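Local coordinates for cobalamin biosynthesis protein CobN (Mycobacterium tuberculosis, PDB 7C6O) that forms the large, catalytic subunit of cobaltochelatase, the ligase that inserts cobalt into the corrin ring during cobalamin biosynthesis, at residues A[257-262]-A[844-849]; A[1014-1019]-A[1201-1206]; A[1149-1154]-A[1194-1199]. All blocks are in the same frame, centred on the assembly; numbering follows the deposited sequence. Where two conformers were deposited one is given.

Contact 1: A[257-262]-A[844-849]; sequences VKPAAA and SVDPKA. With GOL (glycerol), chain D.
The flat carboxylate of Asp-846 turns one oxygen, OD2, toward Pro-259 and Ala-260, with Pro-259 CG 4.0 Å and Ala-260 CB 3.9 Å from it. This joins the loop after strand 246-249 to the loop before helix 853-874, 582 residues further on. OD1 serves its own loop: Lys-848 N approaches Asp-846 OD1 from above the carboxylate plane (57° out of it) at 3.1 Å, making an Asx turn within the type I turn 846-849. Aspartate is short enough to close that turn, and Pro-847 fits its second position. Asp-846 CG stands opposite the backbone N (chi1 178°), which keeps the carboxylate clear of that N-H; Asp-846 N bonds glycerol O3 at 2.9 Å. A water bridges the segments, accepting from Ala-260 N at 3.1 Å and donating to Asp-846 OD2 at 2.9 Å. Beside it, the small methyls Ala-260 CB and Ala-849 CB meet at 3.7 Å, letting the backbones come near. The glycerol, probably from the crystallisation liquor, also bonds Ala-260 O weakly. Arg-917 forms a salt bridge with OD2, so the buried carboxylate is probably ionised, and water and slight apolar packing join the loops without a direct hydrogen bond.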
loop_
_atom_site.group_PDB
_atom_site.type_symbol
_atom_site.label_atom_id
_atom_site.label_comp_id
_atom_site.label_asym_id
_atom_site.label_seq_id
_atom_site.Cartn_x
_atom_site.Cartn_y
_atom_site.Cartn_z
ATOM N N VAL A 257 8.875 -16.473 10.874
ATOM C CA VAL A 257 7.569 -17.112 10.959
ATOM C C VAL A 257 6.528 -16.242 11.647
ATOM O O VAL A 257 5.367 -16.649 11.735
ATOM C CB VAL A 257 7.655 -18.485 11.657
ATOM C CG1 VAL A 257 8.546 -19.429 10.868
ATOM C CG2 VAL A 257 8.150 -18.331 13.090
ATOM N N LYS A 258 6.898 -15.060 12.140
ATOM C CA LYS A 258 5.963 -14.154 12.810
ATOM C C LYS A 258 6.099 -12.757 12.216
ATOM O O LYS A 258 6.646 -11.845 12.849
ATOM C CB LYS A 258 6.205 -14.135 14.321
ATOM C CG LYS A 258 5.082 -13.494 15.117
ATOM C CD LYS A 258 5.401 -13.462 16.604
ATOM C CE LYS A 258 5.690 -14.857 17.136
ATOM N NZ LYS A 258 5.662 -14.881 18.625
ATOM N N PRO A 259 5.601 -12.552 10.993
ATOM C CA PRO A 259 5.769 -11.239 10.349
ATOM C C PRO A 259 5.118 -10.098 11.112
ATOM O O PRO A 259 5.596 -8.959 11.026
ATOM C CB PRO A 259 5.123 -11.439 8.968
ATOM C CG PRO A 259 4.194 -12.597 9.141
ATOM C CD PRO A 259 4.860 -13.497 10.141
ATOM N N ALA A 260 4.050 -10.370 11.869
ATOM C CA ALA A 260 3.400 -9.321 12.648
ATOM C C ALA A 260 4.341 -8.668 13.652
ATOM O O ALA A 260 4.092 -7.534 14.069
ATOM C CB ALA A 260 2.180 -9.884 13.378
ATOM N N ALA A 261 5.412 -9.347 14.052
ATOM C CA ALA A 261 6.348 -8.790 15.017
ATOM C C ALA A 261 7.530 -8.090 14.360
ATOM O O ALA A 261 8.441 -7.649 15.068
ATOM C CB ALA A 261 6.850 -9.890 15.958
ATOM N N ALA A 262 7.534 -7.969 13.031
ATOM C CA ALA A 262 8.685 -7.446 12.303
ATOM C C ALA A 262 8.367 -6.201 11.482
ATOM O O ALA A 262 9.217 -5.760 10.700
ATOM C CB ALA A 262 9.265 -8.529 11.388
ATOM N N SER A 844 5.214 -3.760 4.347
ATOM C CA SER A 844 4.222 -3.081 5.165
ATOM C C SER A 844 3.893 -3.953 6.366
ATOM O O SER A 844 4.679 -4.010 7.323
ATOM C CB SER A 844 2.990 -2.711 4.330
ATOM O OG SER A 844 2.460 -3.839 3.657
ATOM N N VAL A 845 2.746 -4.633 6.370
ATOM C CA VAL A 845 2.234 -5.288 7.565
ATOM C C VAL A 845 1.733 -6.683 7.220
ATOM O O VAL A 845 1.477 -7.013 6.059
ATOM C CB VAL A 845 1.097 -4.471 8.222
ATOM C CG1 VAL A 845 1.602 -3.104 8.657
ATOM C CG2 VAL A 845 -0.086 -4.335 7.269
ATOM N N ASP A 846 1.606 -7.504 8.251
ATOM C CA ASP A 846 0.876 -8.759 8.149
ATOM C C ASP A 846 -0.600 -8.414 8.031
ATOM O O ASP A 846 -1.186 -7.921 9.004
ATOM C CB ASP A 846 1.146 -9.638 9.375
ATOM C CG ASP A 846 0.370 -10.950 9.356
ATOM O OD1 ASP A 846 -0.357 -11.227 8.380
ATOM O OD2 ASP A 846 0.491 -11.714 10.337
ATOM N N PRO A 847 -1.238 -8.638 6.879
ATOM C CA PRO A 847 -2.627 -8.187 6.702
ATOM C C PRO A 847 -3.635 -8.965 7.527
ATOM O O PRO A 847 -4.787 -8.522 7.630
ATOM C CB PRO A 847 -2.867 -8.387 5.203
ATOM C CG PRO A 847 -1.961 -9.528 4.844
ATOM C CD PRO A 847 -0.728 -9.351 5.693
ATOM N N LYS A 848 -3.252 -10.104 8.102
ATOM C CA LYS A 848 -4.117 -10.856 9.001
ATOM C C LYS A 848 -3.936 -10.457 10.460
ATOM O O LYS A 848 -4.582 -11.043 11.335
ATOM C CB LYS A 848 -3.861 -12.361 8.839
ATOM C CG LYS A 848 -4.213 -12.897 7.454
ATOM C CD LYS A 848 -3.616 -14.278 7.209
ATOM C CE LYS A 848 -4.240 -15.331 8.111
ATOM N NZ LYS A 848 -5.691 -15.517 7.833
ATOM N N ALA A 849 -3.077 -9.474 10.739
ATOM C CA ALA A 849 -2.775 -9.046 12.100
ATOM C C ALA A 849 -3.186 -7.599 12.344
ATOM O O ALA A 849 -2.587 -6.908 13.175
ATOM C CB ALA A 849 -1.290 -9.238 12.407
HETATM C C1 GOL D . 1.699 -5.724 13.830
HETATM O O1 GOL D . 1.447 -6.485 14.962
HETATM C C2 GOL D . 0.767 -6.227 12.732
HETATM O O2 GOL D . -0.545 -5.856 12.965
HETATM C C3 GOL D . 1.320 -5.597 11.450
HETATM O O3 GOL D . 2.261 -6.477 10.919
HETATM O O HOH W 1 2.349 -12.913 12.209
#

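Contact 2: A[1014-1019]-A[1201-1206]; sequences RSWRDD and AGRGLW
Arg-1203 reaches from the end of helix 1187-1203 to the backbone of the 1014-1019 loop, its NH1 giving Trp-1016 O a nearly straight hydrogen bond of 2.9 Å (166°). NH1 meets that oxygen from above the carbonyl plane (44° out of it), while the oxygen lies in the guanidinium plane. On the arginine's own helix, Glu-1199 OE1 pairs with NE in a salt bridge and lies by NH2 as well; it probably offsets part of the charge, since Arg-1196 shares this carboxylate. Just beyond the arginine the helix stops in a Schellman motif, where Gly-1204 takes the positive phi that a glycine accepts without strain. The bonds of Arg-1203 NH2 to the loop are weak, to Arg-1014 O at 3.0 Å and to Trp-1016 O at 3.4 Å. A water, also at the guanidinium edge, accepts from Arg-1203 NH1 at 2.9 Å and donates to Arg-1017 O.

While its edge is used by these oxygens, the guanidinium lays one face flat on the Trp-1016 indole, the planes 1° apart and the centres separated by 3.8 Å, a stacked cation-pi pair. Arginine suits the place because it can donate along its rim and stack at once, and its chain, extended from CG to NE, carries the group across. CZ and NH1 face the middle of the indole, NE the CZ2 side, and NH2 the pyrrole edge. Further out, Trp-1016 packs on Ala-1155 of helix 1136-1157. Trp-1016 NE1 and Arg-1203 NH2 come within 3.4 Å, but as two donors they share no hydrogen bond.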
loop_
_atom_site.group_PDB
_atom_site.type_symbol
_atom_site.label_atom_id
_atom_site.label_comp_id
_atom_site.label_asym_id
_atom_site.label_seq_id
_atom_site.Cartn_x
_atom_site.Cartn_y
_atom_site.Cartn_z
ATOM N N ARG A 1014 -13.906 20.464 -14.606
ATOM C CA ARG A 1014 -14.826 21.566 -14.338
ATOM C C ARG A 1014 -16.221 21.325 -14.904
ATOM O O ARG A 1014 -17.052 22.239 -14.892
ATOM C CB ARG A 1014 -14.272 22.904 -14.854
ATOM C CG ARG A 1014 -12.849 23.200 -14.395
ATOM C CD ARG A 1014 -12.449 24.643 -14.672
ATOM N NE ARG A 1014 -12.290 24.927 -16.094
ATOM C CZ ARG A 1014 -11.896 26.101 -16.577
ATOM N NH1 ARG A 1014 -11.622 27.102 -15.748
ATOM N NH2 ARG A 1014 -11.773 26.277 -17.884
ATOM N N SER A 1015 -16.514 20.113 -15.377
ATOM C CA SER A 1015 -17.797 19.817 -16.020
ATOM C C SER A 1015 -18.832 19.345 -14.995
ATOM O O SER A 1015 -19.342 18.224 -15.042
ATOM C CB SER A 1015 -17.604 18.783 -17.125
ATOM O OG SER A 1015 -16.775 19.287 -18.158
ATOM N N TRP A 1016 -19.143 20.243 -14.061
ATOM C CA TRP A 1016 -20.121 19.992 -13.011
ATOM C C TRP A 1016 -20.701 21.330 -12.578
ATOM O O TRP A 1016 -20.117 22.386 -12.830
ATOM C CB TRP A 1016 -19.496 19.261 -11.817
ATOM C CG TRP A 1016 -18.475 20.089 -11.091
ATOM C CD1 TRP A 1016 -17.157 20.244 -11.416
ATOM C CD2 TRP A 1016 -18.696 20.884 -9.920
ATOM N NE1 TRP A 1016 -16.544 21.084 -10.514
ATOM C CE2 TRP A 1016 -17.467 21.490 -9.587
ATOM C CE3 TRP A 1016 -19.814 21.138 -9.116
ATOM C CZ2 TRP A 1016 -17.326 22.336 -8.489
ATOM C CZ3 TRP A 1016 -19.671 21.978 -8.027
ATOM C CH2 TRP A 1016 -18.437 22.568 -7.723
ATOM N N ARG A 1017 -21.858 21.285 -11.916
ATOM C CA ARG A 1017 -22.549 22.509 -11.526
ATOM C C ARG A 1017 -23.079 22.467 -10.094
ATOM O O ARG A 1017 -22.996 23.459 -9.363
ATOM C CB ARG A 1017 -23.697 22.789 -12.503
ATOM C CG ARG A 1017 -24.855 23.584 -11.910
ATOM C CD ARG A 1017 -25.798 24.066 -12.998
ATOM N NE ARG A 1017 -26.217 22.985 -13.884
ATOM C CZ ARG A 1017 -26.769 23.172 -15.079
ATOM N NH1 ARG A 1017 -27.121 22.131 -15.820
ATOM N NH2 ARG A 1017 -26.962 24.401 -15.537
ATOM N N ASP A 1018 -23.646 21.337 -9.678
ATOM C CA ASP A 1018 -24.345 21.315 -8.396
ATOM C C ASP A 1018 -24.061 20.009 -7.657
ATOM O O ASP A 1018 -23.259 19.176 -8.093
ATOM C CB ASP A 1018 -25.848 21.545 -8.612
ATOM C CG ASP A 1018 -26.466 20.551 -9.584
ATOM O OD1 ASP A 1018 -25.836 19.512 -9.886
ATOM O OD2 ASP A 1018 -27.593 20.814 -10.051
ATOM N N ASP A 1019 -24.744 19.849 -6.515
ATOM C CA ASP A 1019 -24.549 18.683 -5.661
ATOM C C ASP A 1019 -24.937 17.393 -6.364
ATOM O O ASP A 1019 -24.335 16.344 -6.107
ATOM C CB ASP A 1019 -25.365 18.831 -4.374
ATOM C CG ASP A 1019 -24.797 19.878 -3.434
ATOM O OD1 ASP A 1019 -23.690 20.387 -3.704
ATOM O OD2 ASP A 1019 -25.461 20.189 -2.421
ATOM N N ALA A 1201 -14.795 32.232 -7.618
ATOM C CA ALA A 1201 -15.670 33.399 -7.687
ATOM C C ALA A 1201 -16.822 33.165 -8.656
ATOM O O ALA A 1201 -17.967 33.532 -8.368
ATOM C CB ALA A 1201 -14.867 34.635 -8.089
ATOM N N GLY A 1202 -16.541 32.547 -9.806
ATOM C CA GLY A 1202 -17.597 32.293 -10.775
ATOM C C GLY A 1202 -18.685 31.383 -10.236
ATOM O O GLY A 1202 -19.871 31.589 -10.507
ATOM N N ARG A 1203 -18.299 30.371 -9.458
ATOM C CA ARG A 1203 -19.264 29.444 -8.882
ATOM C C ARG A 1203 -19.927 29.977 -7.620
ATOM O O ARG A 1203 -20.866 29.349 -7.122
ATOM C CB ARG A 1203 -18.589 28.105 -8.566
ATOM C CG ARG A 1203 -18.023 27.381 -9.776
ATOM C CD ARG A 1203 -17.472 26.013 -9.393
ATOM N NE ARG A 1203 -16.948 25.293 -10.551
ATOM C CZ ARG A 1203 -17.674 24.487 -11.318
ATOM N NH1 ARG A 1203 -18.959 24.297 -11.049
ATOM N NH2 ARG A 1203 -17.119 23.874 -12.356
ATOM N N GLY A 1204 -19.468 31.106 -7.086
ATOM C CA GLY A 1204 -20.002 31.604 -5.839
ATOM C C GLY A 1204 -19.457 30.938 -4.594
ATOM O O GLY A 1204 -19.913 31.261 -3.489
ATOM N N LEU A 1205 -18.515 29.999 -4.735
ATOM C CA LEU A 1205 -17.825 29.461 -3.566
ATOM C C LEU A 1205 -17.063 30.562 -2.842
ATOM O O LEU A 1205 -16.991 30.578 -1.608
ATOM C CB LEU A 1205 -16.882 28.338 -3.992
ATOM C CG LEU A 1205 -17.564 27.120 -4.614
ATOM C CD1 LEU A 1205 -16.540 26.223 -5.301
ATOM C CD2 LEU A 1205 -18.327 26.352 -3.551
ATOM N N TRP A 1206 -16.469 31.474 -3.607
ATOM C CA TRP A 1206 -15.979 32.758 -3.115
ATOM C C TRP A 1206 -17.109 33.750 -3.357
ATOM O O TRP A 1206 -17.335 34.189 -4.488
ATOM C CB TRP A 1206 -14.700 33.139 -3.849
ATOM C CG TRP A 1206 -14.004 34.361 -3.355
ATOM C CD1 TRP A 1206 -14.375 35.165 -2.319
ATOM C CD2 TRP A 1206 -12.799 34.916 -3.888
ATOM N NE1 TRP A 1206 -13.471 36.191 -2.175
ATOM C CE2 TRP A 1206 -12.495 36.060 -3.129
ATOM C CE3 TRP A 1206 -11.946 34.553 -4.936
ATOM C CZ2 TRP A 1206 -11.374 36.845 -3.381
ATOM C CZ3 TRP A 1206 -10.834 35.336 -5.189
ATOM C CH2 TRP A 1206 -10.559 36.469 -4.415
HETATM O O HOH W 2 -20.824 25.300 -9.039
#

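Contact 3: A[1149-1154]-A[1194-1199]; sequences YLFGYD and AERLLE
The apolar part of this helix-to-helix contact is a CH-pi interaction: Arg-1196 lays its CD methylene over one face of the Phe-1151 ring, offset toward the rim, 3.8 Å from the centroid and 16° off the ring normal. Arg-1196 CG reaches the CB end of the ring. With its CG opposite the backbone N (chi1 176°), the phenyl group is sent from helix 1136-1157 against helix 1187-1203. At the ring's far end Glu-1199 CG lies 3.8 Å from Phe-1151 CZ.

Glu-1199 OE1 makes a polar approach to the ring, oblique to it, 3.4 Å from Phe-1151 CZ. Along one helix, Arg-1196 NH1 and Glu-1199 OE2 form a salt bridge of 3.0 Å on the syn side of the carboxylate, as a three-residue spacing allows. Bends at chi2 and chi3 fold the arginine across the ring, its guanidinium plane 28° from that of the phenyl, toward further partners: Asp-1148 makes a salt bridge with NE, and Ile-1011 O accepts from NH1. Glu-1199 OE1 in turn pairs with Arg-1203.

Phenylalanine therefore supplies a hydrophobic surface for the methylenes of a buried arginine whose charge is probably well compensated, so that both residues of the ion pair likely remain ionised.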
loop_
_atom_site.group_PDB
_atom_site.type_symbol
_atom_site.label_atom_id
_atom_site.label_comp_id
_atom_site.label_asym_id
_atom_site.label_seq_id
_atom_site.Cartn_x
_atom_site.Cartn_y
_atom_site.Cartn_z
ATOM N N TYR A 1149 -6.738 21.868 -3.921
ATOM C CA TYR A 1149 -7.312 20.955 -2.941
ATOM C C TYR A 1149 -8.202 21.694 -1.951
ATOM O O TYR A 1149 -9.226 21.158 -1.517
ATOM C CB TYR A 1149 -6.200 20.188 -2.222
ATOM C CG TYR A 1149 -5.293 19.431 -3.174
ATOM C CD1 TYR A 1149 -5.747 19.035 -4.429
ATOM C CD2 TYR A 1149 -3.981 19.127 -2.827
ATOM C CE1 TYR A 1149 -4.923 18.356 -5.308
ATOM C CE2 TYR A 1149 -3.150 18.444 -3.702
ATOM C CZ TYR A 1149 -3.627 18.063 -4.939
ATOM O OH TYR A 1149 -2.808 17.385 -5.814
ATOM N N LEU A 1150 -7.837 22.927 -1.589
ATOM C CA LEU A 1150 -8.760 23.767 -0.837
ATOM C C LEU A 1150 -10.037 24.014 -1.631
ATOM O O LEU A 1150 -11.141 23.951 -1.079
ATOM C CB LEU A 1150 -8.092 25.092 -0.469
ATOM C CG LEU A 1150 -7.033 25.028 0.631
ATOM C CD1 LEU A 1150 -6.397 26.396 0.830
ATOM C CD2 LEU A 1150 -7.641 24.521 1.934
ATOM N N PHE A 1151 -9.902 24.286 -2.932
ATOM C CA PHE A 1151 -11.071 24.437 -3.792
ATOM C C PHE A 1151 -11.911 23.165 -3.799
ATOM O O PHE A 1151 -13.142 23.220 -3.691
ATOM C CB PHE A 1151 -10.627 24.800 -5.213
ATOM C CG PHE A 1151 -11.759 24.889 -6.208
ATOM C CD1 PHE A 1151 -12.430 26.084 -6.410
ATOM C CD2 PHE A 1151 -12.142 23.779 -6.949
ATOM C CE1 PHE A 1151 -13.466 26.172 -7.326
ATOM C CE2 PHE A 1151 -13.179 23.860 -7.864
ATOM C CZ PHE A 1151 -13.840 25.059 -8.054
ATOM N N GLY A 1152 -11.258 22.007 -3.928
ATOM C CA GLY A 1152 -11.993 20.751 -3.930
ATOM C C GLY A 1152 -12.773 20.529 -2.649
ATOM O O GLY A 1152 -13.931 20.105 -2.678
ATOM N N TYR A 1153 -12.151 20.827 -1.505
ATOM C CA TYR A 1153 -12.839 20.701 -0.225
ATOM C C TYR A 1153 -13.931 21.752 -0.069
ATOM O O TYR A 1153 -14.936 21.504 0.608
ATOM C CB TYR A 1153 -11.827 20.817 0.914
ATOM C CG TYR A 1153 -11.645 19.568 1.750
ATOM C CD1 TYR A 1153 -10.373 19.114 2.072
ATOM C CD2 TYR A 1153 -12.737 18.864 2.244
ATOM C CE1 TYR A 1153 -10.189 17.985 2.848
ATOM C CE2 TYR A 1153 -12.564 17.729 3.025
ATOM C CZ TYR A 1153 -11.282 17.298 3.324
ATOM O OH TYR A 1153 -11.086 16.179 4.101
ATOM N N ASP A 1154 -13.747 22.932 -0.670
ATOM C CA ASP A 1154 -14.790 23.952 -0.624
ATOM C C ASP A 1154 -15.958 23.578 -1.526
ATOM O O ASP A 1154 -17.123 23.718 -1.135
ATOM C CB ASP A 1154 -14.214 25.313 -1.026
ATOM C CG ASP A 1154 -15.124 26.471 -0.641
ATOM O OD1 ASP A 1154 -15.836 26.354 0.377
ATOM O OD2 ASP A 1154 -15.132 27.496 -1.359
ATOM N N ALA A 1194 -4.562 31.336 -10.628
ATOM C CA ALA A 1194 -5.452 32.447 -10.951
ATOM C C ALA A 1194 -6.750 31.944 -11.563
ATOM O O ALA A 1194 -7.836 32.436 -11.234
ATOM C CB ALA A 1194 -4.753 33.423 -11.896
ATOM N N GLU A 1195 -6.658 30.951 -12.447
ATOM C CA GLU A 1195 -7.858 30.383 -13.050
ATOM C C GLU A 1195 -8.757 29.745 -11.997
ATOM O O GLU A 1195 -9.980 29.928 -12.021
ATOM C CB GLU A 1195 -7.465 29.362 -14.114
ATOM C CG GLU A 1195 -8.413 29.297 -15.294
ATOM C CD GLU A 1195 -7.942 28.323 -16.354
ATOM O OE1 GLU A 1195 -7.729 27.138 -16.020
ATOM O OE2 GLU A 1195 -7.770 28.746 -17.515
ATOM N N ARG A 1196 -8.169 28.997 -11.059
ATOM C CA ARG A 1196 -8.981 28.312 -10.057
ATOM C C ARG A 1196 -9.653 29.301 -9.111
ATOM O O ARG A 1196 -10.814 29.111 -8.731
ATOM C CB ARG A 1196 -8.130 27.314 -9.272
ATOM C CG ARG A 1196 -8.951 26.385 -8.388
ATOM C CD ARG A 1196 -9.718 25.373 -9.223
ATOM N NE ARG A 1196 -8.846 24.302 -9.697
ATOM C CZ ARG A 1196 -9.219 23.353 -10.548
ATOM N NH1 ARG A 1196 -10.455 23.342 -11.036
ATOM N NH2 ARG A 1196 -8.358 22.417 -10.915
ATOM N N LEU A 1197 -8.943 30.360 -8.718
ATOM C CA LEU A 1197 -9.546 31.355 -7.837
ATOM C C LEU A 1197 -10.666 32.107 -8.547
ATOM O O LEU A 1197 -11.706 32.400 -7.946
ATOM C CB LEU A 1197 -8.475 32.317 -7.322
ATOM C CG LEU A 1197 -7.422 31.669 -6.415
ATOM C CD1 LEU A 1197 -6.160 32.514 -6.336
ATOM C CD2 LEU A 1197 -7.995 31.429 -5.021
ATOM N N LEU A 1198 -10.481 32.407 -9.835
ATOM C CA LEU A 1198 -11.570 32.984 -10.613
ATOM C C LEU A 1198 -12.727 32.006 -10.771
ATOM O O LEU A 1198 -13.886 32.432 -10.832
ATOM C CB LEU A 1198 -11.053 33.440 -11.978
ATOM C CG LEU A 1198 -10.232 34.727 -11.949
ATOM C CD1 LEU A 1198 -9.432 34.880 -13.229
ATOM C CD2 LEU A 1198 -11.145 35.927 -11.743
ATOM N N GLU A 1199 -12.443 30.699 -10.829
ATOM C CA GLU A 1199 -13.530 29.723 -10.873
ATOM C C GLU A 1199 -14.311 29.708 -9.564
ATOM O O GLU A 1199 -15.543 29.589 -9.573
ATOM C CB GLU A 1199 -12.993 28.324 -11.186
ATOM C CG GLU A 1199 -14.084 27.250 -11.176
ATOM C CD GLU A 1199 -13.554 25.840 -11.383
ATOM O OE1 GLU A 1199 -14.380 24.903 -11.410
ATOM O OE2 GLU A 1199 -12.323 25.667 -11.514
#

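Contacts 2 and 3 form one neighbourhood, their centres about 9 Å apart, and both draw on helix 1187-1203. Along the chain, contact 3 is nested inside the loop that contact 2 closes. They touch directly: Leu-1205 CD1 packs 3.7 Å from Phe-1151 CE1, and Arg-1014 CD lies 3.3 Å from Glu-1199 OE2. Through the shared carboxylate of Glu-1199 the partly exposed stack and the buried ion pair are probably coupled electrostatically. Contact 1 stands apart, its centre about 46 Å from that of contact 2 and 42 Å from that of contact 3, where a glycerol is bound between the loops. The sodium ion is bound at Asp-125 and Ser-127, residues belonging to none of the three.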